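Local coordinates for vacuolar protein sorting protein 36 (Saccharomyces cerevisiae, PDB 2CAY) that probably binds membrane lipids through its split PH (GLUE) domain as part of the ESCRT-II complex, which sorts cargo into multivesicular bodies, at residues A[24-27]-A[28-31]. Numbering follows the deposited sequence.
Sequences LLRE and GEKD
The carbonyl oxygen of R26 is gripped twice: E29 N donates to R26 O at 2.9 Å, and a water molecule donates to it as well. The same water also donates to E29 O, so it ties the two ends of the turn together. E29 answers with its side chain. With CG anti to the backbone N (chi1 -173°), the extended chain runs away from E29 N and carries the carboxylate across to the first residue of the turn, and E29 OE1 takes the amide hydrogen of R26 N at 2.8 Å along an almost straight line (171°), using the lone pair that faces away from OE2. Glutamate suits this place because it spans the turn and still has a second oxygen to offer: OE2 pairs with R61 and T58, which fix the rotation of the buried carboxylate. With an alanine here, the amide of R26 would probably lose the acceptor just described, R61 and T58 would be deprived of this carboxylate partner, and a gap would open beside L25.

L25 crosses E29 at about a right angle, its CB 3.7 Å from E29 OE1, and its side chain also packs on R61 and I63 of strand 61-66. R26 sends its aliphatic part past the same oxygen, R26 CG lying 3.5 Å from E29 OE1. Its NE stays beyond salt-bridge range of that oxygen, and the guanidinium is instead engaged by E78 and Q60. G28 takes a positive phi (75°), where a side chain would collide with the carbonyl of E27. R26 to E29 thus form a type II beta turn with glycine at its third position, here set in the surface loop that leads into strand 31-35 of the PH-type fold.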
loop_
_atom_site.group_PDB
_atom_site.type_symbol
_atom_site.label_atom_id
_atom_site.label_comp_id
_atom_site.label_asym_id
_atom_site.label_seq_id
_atom_site.Cartn_x
_atom_site.Cartn_y
_atom_site.Cartn_z
ATOM N N LEU A 24 -4.111 8.650 -34.291
ATOM C CA LEU A 24 -3.213 8.800 -35.423
ATOM C C LEU A 24 -1.803 8.820 -34.866
ATOM O O LEU A 24 -1.426 9.734 -34.138
ATOM C CB LEU A 24 -3.528 10.097 -36.205
ATOM C CG LEU A 24 -4.971 10.200 -36.734
ATOM C CD1 LEU A 24 -5.196 11.478 -37.536
ATOM C CD2 LEU A 24 -5.341 8.991 -37.563
ATOM N N LEU A 25 -1.038 7.787 -35.186
ATOM C CA LEU A 25 0.236 7.526 -34.527
ATOM C C LEU A 25 1.401 8.079 -35.324
ATOM O O LEU A 25 1.298 8.298 -36.545
ATOM C CB LEU A 25 0.380 6.024 -34.280
ATOM C CG LEU A 25 -0.089 5.358 -32.960
ATOM C CD1 LEU A 25 -0.937 6.181 -31.999
ATOM C CD2 LEU A 25 -0.672 3.972 -33.169
ATOM N N ARG A 26 2.506 8.309 -34.626
ATOM C CA ARG A 26 3.698 8.855 -35.241
ATOM C C ARG A 26 4.421 7.819 -36.099
ATOM O O ARG A 26 4.170 6.611 -35.972
ATOM C CB ARG A 26 4.588 9.483 -34.168
ATOM C CG ARG A 26 3.789 10.517 -33.380
ATOM C CD ARG A 26 4.612 11.479 -32.558
ATOM N NE ARG A 26 5.192 10.860 -31.382
ATOM C CZ ARG A 26 5.167 11.351 -30.137
ATOM N NH1 ARG A 26 4.572 12.493 -29.820
ATOM N NH2 ARG A 26 5.756 10.659 -29.186
ATOM N N GLU A 27 5.286 8.288 -36.999
ATOM C CA GLU A 27 6.040 7.376 -37.841
ATOM C C GLU A 27 6.778 6.345 -36.981
ATOM O O GLU A 27 7.518 6.697 -36.056
ATOM C CB GLU A 27 7.012 8.134 -38.758
ATOM C CG GLU A 27 7.847 7.221 -39.671
ATOM C CD GLU A 27 8.152 7.843 -41.046
ATOM O OE1 GLU A 27 7.295 8.596 -41.604
ATOM O OE2 GLU A 27 9.251 7.556 -41.579
ATOM N N GLY A 28 6.553 5.067 -37.272
ATOM C CA GLY A 28 7.258 3.997 -36.564
ATOM C C GLY A 28 6.751 3.754 -35.140
ATOM O O GLY A 28 7.274 2.901 -34.425
ATOM N N GLU A 29 5.751 4.518 -34.715
ATOM C CA GLU A 29 5.119 4.273 -33.415
ATOM C C GLU A 29 4.073 3.142 -33.530
ATOM O O GLU A 29 3.191 3.201 -34.394
ATOM C CB GLU A 29 4.491 5.571 -32.907
ATOM C CG GLU A 29 3.944 5.469 -31.494
ATOM C CD GLU A 29 3.128 6.701 -31.070
ATOM O OE1 GLU A 29 2.768 7.560 -31.922
ATOM O OE2 GLU A 29 2.821 6.800 -29.867
ATOM N N LYS A 30 4.169 2.126 -32.659
ATOM C CA LYS A 30 3.337 0.923 -32.770
ATOM C C LYS A 30 2.500 0.673 -31.513
ATOM O O LYS A 30 3.020 0.845 -30.400
ATOM C CB LYS A 30 4.217 -0.308 -33.037
ATOM C CG LYS A 30 4.833 -0.369 -34.449
ATOM C CD LYS A 30 5.860 -1.540 -34.537
ATOM C CE LYS A 30 6.529 -1.597 -35.904
ATOM N NZ LYS A 30 6.910 -0.212 -36.340
ATOM N N ASP A 31 1.228 0.271 -31.669
ATOM C CA ASP A 31 0.453 -0.092 -30.473
ATOM C C ASP A 31 0.874 -1.425 -29.836
ATOM O O ASP A 31 1.238 -2.387 -30.529
ATOM C CB ASP A 31 -1.063 0.085 -30.581
ATOM C CG ASP A 31 -1.700 -0.726 -31.687
ATOM O OD1 ASP A 31 -1.008 -1.539 -32.366
ATOM O OD2 ASP A 31 -2.927 -0.513 -31.889
HETATM O O HOH W 1 2.614 4.532 -37.145
#